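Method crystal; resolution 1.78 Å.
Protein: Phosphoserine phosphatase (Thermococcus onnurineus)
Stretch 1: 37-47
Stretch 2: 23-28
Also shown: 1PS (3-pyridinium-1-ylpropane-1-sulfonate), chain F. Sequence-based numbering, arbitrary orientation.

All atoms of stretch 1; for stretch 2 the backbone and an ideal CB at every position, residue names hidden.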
ATOM      1  N   GLU A  37      28.588 -23.730  27.393  1.00 18.17           N
ATOM      2  CA  GLU A  37      28.386 -23.295  26.016  1.00 19.59           C
ATOM      3  C   GLU A  37      26.968 -22.748  25.788  1.00 16.94           C
ATOM      4  O   GLU A  37      26.777 -21.828  24.992  1.00 16.24           O
ATOM      5  CB  GLU A  37      28.688 -24.444  25.043  1.00 19.68           C
ATOM      6  CG  GLU A  37      28.722 -24.041  23.560  1.00 20.23           C
ATOM      7  CD  GLU A  37      28.901 -25.237  22.626  1.00 20.71           C
ATOM      8  OE1 GLU A  37      29.127 -26.359  23.122  1.00 23.33           O
ATOM      9  OE2 GLU A  37      28.805 -25.054  21.397  1.00 22.22           O
ATOM     10  N   ILE A  38      25.982 -23.297  26.495  1.00 15.03           N
ATOM     11  CA  ILE A  38      24.603 -22.833  26.311  1.00 14.84           C
ATOM     12  C   ILE A  38      24.452 -21.371  26.710  1.00 15.77           C
ATOM     13  O   ILE A  38      23.838 -20.583  25.992  1.00 16.10           O
ATOM     14  CB  ILE A  38      23.592 -23.685  27.100  1.00 16.29           C
ATOM     15  CG1 ILE A  38      23.562 -25.110  26.535  1.00 15.13           C
ATOM     16  CG2 ILE A  38      22.188 -23.051  27.027  1.00 14.58           C
ATOM     17  CD1 ILE A  38      22.768 -26.103  27.394  1.00 16.44           C
ATOM     18  N   GLU A  39      25.020 -21.014  27.855  1.00 13.84           N
ATOM     19  CA  GLU A  39      24.897 -19.657  28.357  1.00 16.11           C
ATOM     20  C   GLU A  39      25.777 -18.706  27.542  1.00 16.37           C
ATOM     21  O   GLU A  39      25.426 -17.539  27.324  1.00 16.27           O
ATOM     22  CB  GLU A  39      25.255 -19.611  29.852  1.00 17.36           C
ATOM     23  CG  GLU A  39      24.772 -18.375  30.547  1.00 19.38           C
ATOM     24  CD  GLU A  39      24.531 -18.571  32.032  1.00 20.22           C
ATOM     25  OE1 GLU A  39      24.981 -19.583  32.612  1.00 23.13           O
ATOM     26  OE2 GLU A  39      23.882 -17.700  32.619  1.00 20.06           O
ATOM     27  N   GLU A  40      26.915 -19.210  27.086  1.00 16.09           N
ATOM     28  CA  GLU A  40      27.800 -18.412  26.254  1.00 17.30           C
ATOM     29  C   GLU A  40      27.110 -18.056  24.941  1.00 16.82           C
ATOM     30  O   GLU A  40      27.175 -16.923  24.486  1.00 15.11           O
ATOM     31  CB  GLU A  40      29.093 -19.163  25.970  1.00 16.89           C
ATOM     32  CG  GLU A  40      30.075 -18.364  25.144  1.00 14.61           C
ATOM     33  CD  GLU A  40      31.415 -19.058  25.010  1.00 19.72           C
ATOM     34  OE1 GLU A  40      31.533 -19.979  24.173  1.00 20.98           O
ATOM     35  OE2 GLU A  40      32.345 -18.691  25.754  1.00 22.19           O
ATOM     36  N   LEU A  41      26.441 -19.036  24.351  1.00 13.92           N
ATOM     37  CA  LEU A  41      25.653 -18.809  23.142  1.00 16.55           C
ATOM     38  C   LEU A  41      24.550 -17.785  23.378  1.00 15.91           C
ATOM     39  O   LEU A  41      24.271 -16.951  22.517  1.00 14.36           O
ATOM     40  CB  LEU A  41      25.042 -20.120  22.654  1.00 12.87           C
ATOM     41  CG  LEU A  41      26.040 -21.044  21.952  1.00 17.31           C
ATOM     42  CD1 LEU A  41      25.411 -22.409  21.745  1.00 16.38           C
ATOM     43  CD2 LEU A  41      26.488 -20.424  20.638  1.00 16.64           C
ATOM     44  N   LEU A  42      23.915 -17.852  24.546  1.00 13.88           N
ATOM     45  CA  LEU A  42      22.915 -16.859  24.905  1.00 14.61           C
ATOM     46  C   LEU A  42      23.549 -15.472  24.929  1.00 14.88           C
ATOM     47  O   LEU A  42      23.024 -14.541  24.335  1.00 14.91           O
ATOM     48  CB  LEU A  42      22.272 -17.174  26.264  1.00 14.26           C
ATOM     49  CG  LEU A  42      21.261 -16.176  26.838  1.00 13.99           C
ATOM     50  CD1 LEU A  42      20.036 -16.031  25.922  1.00 14.39           C
ATOM     51  CD2 LEU A  42      20.826 -16.564  28.248  1.00 12.25           C
ATOM     52  N   GLU A  43      24.687 -15.347  25.609  1.00 13.51           N
ATOM     53  CA  GLU A  43      25.346 -14.048  25.733  1.00 14.12           C
ATOM     54  C   GLU A  43      25.735 -13.509  24.366  1.00 15.21           C
ATOM     55  O   GLU A  43      25.572 -12.320  24.088  1.00 17.21           O
ATOM     56  CB  GLU A  43      26.576 -14.146  26.639  1.00 17.34           C
ATOM     57  CG  GLU A  43      26.244 -14.504  28.093  1.00 16.28           C
ATOM     58  CD  GLU A  43      25.614 -13.356  28.859  1.00 19.84           C
ATOM     59  OE1 GLU A  43      25.607 -12.218  28.339  1.00 23.74           O
ATOM     60  OE2 GLU A  43      25.122 -13.585  29.987  1.00 23.94           O
ATOM     61  N   LYS A  44      26.232 -14.390  23.506  1.00 13.10           N
ATOM     62  CA  LYS A  44      26.606 -13.992  22.155  1.00 14.30           C
ATOM     63  C   LYS A  44      25.376 -13.518  21.379  1.00 16.70           C
ATOM     64  O   LYS A  44      25.437 -12.541  20.629  1.00 16.47           O
ATOM     65  CB  LYS A  44      27.292 -15.144  21.426  1.00 14.31           C
ATOM     66  CG  LYS A  44      28.735 -15.422  21.857  1.00 14.49           C
ATOM     67  CD  LYS A  44      29.246 -16.688  21.182  1.00 16.20           C
ATOM     68  CE  LYS A  44      30.720 -16.932  21.483  1.00 17.05           C
ATOM     69  NZ  LYS A  44      31.202 -18.141  20.783  1.00 17.10           N
ATOM     70  N   GLY A  45      24.257 -14.208  21.568  1.00 14.69           N
ATOM     71  CA  GLY A  45      23.018 -13.815  20.912  1.00 15.84           C
ATOM     72  C   GLY A  45      22.530 -12.457  21.387  1.00 17.18           C
ATOM     73  O   GLY A  45      22.164 -11.593  20.586  1.00 17.63           O
ATOM     74  N   LEU A  46      22.521 -12.268  22.701  1.00 14.62           N
ATOM     75  CA  LEU A  46      21.977 -11.062  23.313  1.00 16.90           C
ATOM     76  C   LEU A  46      22.797  -9.832  22.959  1.00 18.44           C
ATOM     77  O   LEU A  46      22.264  -8.721  22.875  1.00 17.99           O
ATOM     78  CB  LEU A  46      21.933 -11.208  24.829  1.00 15.55           C
ATOM     79  CG  LEU A  46      20.940 -12.244  25.355  1.00 16.32           C
ATOM     80  CD1 LEU A  46      21.101 -12.412  26.853  1.00 14.74           C
ATOM     81  CD2 LEU A  46      19.524 -11.836  24.993  1.00 18.37           C
ATOM     82  N   SER A  47      24.095 -10.040  22.749  1.00 16.74           N
ATOM     83  CA  SER A  47      25.003  -8.935  22.478  1.00 17.94           C
ATOM     84  C   SER A  47      25.111  -8.683  20.987  1.00 21.09           C
ATOM     85  O   SER A  47      25.709  -7.692  20.568  1.00 20.08           O
ATOM     86  CB  SER A  47      26.394  -9.263  23.015  1.00 18.53           C
ATOM     87  OG  SER A  47      26.865 -10.458  22.426  1.00 18.19           O
ATOM     88  N   UNK A  23      13.025 -15.423  35.517  1.00 17.34           N
ATOM     89  CA  UNK A  23      13.420 -16.754  35.052  1.00 16.54           C
ATOM     90  C   UNK A  23      13.944 -16.724  33.617  1.00 17.77           C
ATOM     91  O   UNK A  23      13.332 -16.138  32.720  1.00 16.19           O
ATOM     92  CB  UNK A  23      12.236 -17.718  35.151  1.00 16.54           C
ATOM     93  N   UNK A  24      15.096 -17.353  33.415  1.00 14.98           N
ATOM     94  CA  UNK A  24      15.725 -17.411  32.108  1.00 14.12           C
ATOM     95  C   UNK A  24      16.017 -18.857  31.733  1.00 15.65           C
ATOM     96  O   UNK A  24      17.024 -19.419  32.157  1.00 15.11           O
ATOM     97  CB  UNK A  24      17.009 -16.580  32.089  1.00 14.12           C
ATOM     98  N   UNK A  25      15.127 -19.446  30.939  1.00 13.69           N
ATOM     99  CA  UNK A  25      15.226 -20.867  30.574  1.00 14.75           C
ATOM    100  C   UNK A  25      16.618 -21.340  30.147  1.00 13.48           C
ATOM    101  O   UNK A  25      17.070 -22.414  30.551  1.00 12.47           O
ATOM    102  CB  UNK A  25      14.245 -21.156  29.436  1.00 14.75           C
ATOM    103  N   UNK A  26      17.296 -20.582  29.289  1.00 13.49           N
ATOM    104  CA  UNK A  26      18.596 -21.044  28.812  1.00 14.67           C
ATOM    105  C   UNK A  26      19.705 -21.023  29.884  1.00 13.68           C
ATOM    106  O   UNK A  26      20.588 -21.900  29.893  1.00 10.85           O
ATOM    107  CB  UNK A  26      19.026 -20.181  27.624  1.00 14.67           C
ATOM    108  N   UNK A  27      19.653 -20.043  30.783  1.00 13.41           N
ATOM    109  CA  UNK A  27      20.586 -19.998  31.908  1.00 14.84           C
ATOM    110  C   UNK A  27      20.302 -21.173  32.843  1.00 15.66           C
ATOM    111  O   UNK A  27      21.219 -21.779  33.388  1.00 16.75           O
ATOM    112  CB  UNK A  27      20.477 -18.669  32.658  1.00 14.84           C
ATOM    113  N   UNK A  28      19.029 -21.509  33.008  1.00 13.85           N
ATOM    114  CA  UNK A  28      18.671 -22.690  33.791  1.00 15.63           C
ATOM    115  C   UNK A  28      19.138 -23.987  33.118  1.00 15.07           C
ATOM    116  O   UNK A  28      19.635 -24.908  33.783  1.00 14.59           O
ATOM    117  CB  UNK A  28      17.157 -22.732  34.008  1.00 15.63           C
TER
HETATM  118  N1  1PS F 202      17.077 -10.275  19.995  1.00 27.75           N
HETATM  119  C1  1PS F 202      18.178 -10.162  19.242  1.00 24.45           C
HETATM  120  C2  1PS F 202      19.343  -9.627  19.772  1.00 20.19           C
HETATM  121  C3  1PS F 202      17.066  -9.874  21.276  1.00 21.24           C
HETATM  122  C4  1PS F 202      18.194  -9.316  21.864  1.00 22.45           C
HETATM  123  C5  1PS F 202      19.364  -9.191  21.104  1.00 23.04           C
HETATM  124  C6  1PS F 202      15.903 -10.872  19.410  1.00 25.47           C
HETATM  125  C7  1PS F 202      14.731 -10.758  20.329  1.00 25.00           C
HETATM  126  C8  1PS F 202      14.003 -12.068  20.463  1.00 24.81           C
HETATM  127  S1  1PS F 202      12.939 -12.285  19.064  1.00 27.59           S
HETATM  128  O1  1PS F 202      11.818 -13.149  19.476  1.00 26.37           O
HETATM  129  O2  1PS F 202      13.645 -12.982  18.004  1.00 26.43           O
HETATM  130  O3  1PS F 202      12.560 -10.984  18.594  1.00 22.59           O

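Stretch 1 is a helix, and along the side that meets stretch 2 it offers Ile 38, Leu 42 and Leu 46 as an apolar strip, with the carboxylates of Glu 39 and Glu 43 beside it.

At position 23 the ideal CB has nothing of stretch 1 within 5.5 Å, and the backbone is extended. Stretch 1 therefore sets no requirement here, and many side chains would do. The residue is Phe 23, which makes no contact with stretch 1.

Position 24 is the N-cap, just before a helical turn. CA-to-CB points toward stretch 1, yet the ideal CB is still 5.4 Å from Leu 42 CD2, which leaves room for a side chain of moderate length. Polar residues are common at such an N-cap position, though an apolar one could also reach the leucine. The residue is Glu 24, whose OE1 comes no closer than 4.5 Å to Leu 42 CD2; it has a partner within its own stretch, at position 27.

Position 25 points sideways and finds no atom of stretch 1 nearby, so the choice is again open. Phe 25 occupies it without touching stretch 1.

Position 26 is more demanding. Its CB points toward stretch 1 and lies 4.1 Å from Leu 42 CD2 and 4.3 Å from Ile 38 CG2, two methyl groups that offer a polar group no partner. Leucine, isoleucine, methionine or an aromatic residue would suit. Trp 26 fills the place: its CE3 lies 3.7 Å from Ile 38 CG2, while its CB packs 4.2 Å from Leu 42 CD2.

At position 27 the CB points sideways, 3.5 Å from Glu 39 OE2, and the carboxylate of Glu 43 lies farther along the helix. Two acidic groups close to a leucine favour a long, positively charged chain, lysine or arginine. The residue is Arg 27, seated among Glu 39, Leu 42, Glu 43 and Leu 46. Its NH1 donates to Glu 39 OE2 and to Glu 43 OE2, each at 2.8 Å, and its NH2 also reaches Glu 43 OE2, at 2.9 Å. Both carboxylates meet the guanidinium at its edge, where the N-H groups point, leaving one face to cover Leu 42 CD2. The remaining donor, Arg 27 NE, makes a 2.8 Å salt bridge with Glu 24 OE1. A water joins Arg 27 O to Glu 39 OE1, 2.7 Å from each.

Position 28 points away from stretch 1, where a polar residue is easily accepted; it is Glu 28.

Stretch 2, residues 23-28: FEFWRE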
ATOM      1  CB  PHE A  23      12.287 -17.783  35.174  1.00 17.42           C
ATOM      2  CG  PHE A  23      12.684 -19.151  34.692  1.00 17.94           C
ATOM      3  CD1 PHE A  23      13.613 -19.900  35.394  1.00 17.43           C
ATOM      4  CD2 PHE A  23      12.169 -19.665  33.509  1.00 17.71           C
ATOM      5  CE1 PHE A  23      14.006 -21.153  34.944  1.00 15.85           C
ATOM      6  CE2 PHE A  23      12.564 -20.917  33.049  1.00 18.10           C
ATOM      7  CZ  PHE A  23      13.474 -21.662  33.775  1.00 16.89           C
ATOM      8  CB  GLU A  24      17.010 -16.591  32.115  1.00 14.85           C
ATOM      9  CG  GLU A  24      16.736 -15.114  32.262  1.00 16.80           C
ATOM     10  CD  GLU A  24      17.994 -14.287  32.202  1.00 17.35           C
ATOM     11  OE1 GLU A  24      18.485 -14.040  31.080  1.00 17.94           O
ATOM     12  OE2 GLU A  24      18.485 -13.900  33.282  1.00 19.07           O
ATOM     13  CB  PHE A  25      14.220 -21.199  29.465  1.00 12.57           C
ATOM     14  CG  PHE A  25      14.319 -22.609  28.960  1.00 12.18           C
ATOM     15  CD1 PHE A  25      13.686 -23.640  29.630  1.00 14.66           C
ATOM     16  CD2 PHE A  25      15.029 -22.902  27.803  1.00 13.25           C
ATOM     17  CE1 PHE A  25      13.771 -24.948  29.176  1.00 13.99           C
ATOM     18  CE2 PHE A  25      15.115 -24.219  27.337  1.00 13.12           C
ATOM     19  CZ  PHE A  25      14.482 -25.238  28.027  1.00 15.54           C
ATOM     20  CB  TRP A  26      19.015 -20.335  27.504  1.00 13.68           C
ATOM     21  CG  TRP A  26      18.132 -20.729  26.330  1.00 14.57           C
ATOM     22  CD1 TRP A  26      17.252 -19.923  25.653  1.00 16.87           C
ATOM     23  CD2 TRP A  26      18.013 -22.035  25.735  1.00 14.71           C
ATOM     24  NE1 TRP A  26      16.624 -20.637  24.654  1.00 13.81           N
ATOM     25  CE2 TRP A  26      17.059 -21.934  24.695  1.00 14.34           C
ATOM     26  CE3 TRP A  26      18.627 -23.266  25.974  1.00 13.71           C
ATOM     27  CZ2 TRP A  26      16.710 -23.024  23.892  1.00 12.67           C
ATOM     28  CZ3 TRP A  26      18.276 -24.354  25.174  1.00 15.79           C
ATOM     29  CH2 TRP A  26      17.319 -24.221  24.147  1.00 14.68           C
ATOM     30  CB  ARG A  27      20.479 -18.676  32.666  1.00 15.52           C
ATOM     31  CG  ARG A  27      20.824 -17.482  31.783  1.00 14.03           C
ATOM     32  CD  ARG A  27      20.924 -16.180  32.556  1.00 15.99           C
ATOM     33  NE  ARG A  27      21.063 -15.046  31.638  1.00 15.34           N
ATOM     34  CZ  ARG A  27      22.205 -14.657  31.079  1.00 16.42           C
ATOM     35  NH1 ARG A  27      23.338 -15.302  31.335  1.00 15.55           N
ATOM     36  NH2 ARG A  27      22.216 -13.611  30.257  1.00 16.94           N
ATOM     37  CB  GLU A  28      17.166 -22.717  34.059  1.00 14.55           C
ATOM     38  CG  GLU A  28      16.683 -23.906  34.882  1.00 14.67           C
ATOM     39  CD  GLU A  28      17.122 -23.864  36.342  1.00 18.28           C
ATOM     40  OE1 GLU A  28      17.820 -22.907  36.744  1.00 17.85           O
ATOM     41  OE2 GLU A  28      16.755 -24.797  37.085  1.00 19.24           O
TER
HETATM   42  O   HOH W   1      23.456 -20.777  34.522  1.00 22.57           O
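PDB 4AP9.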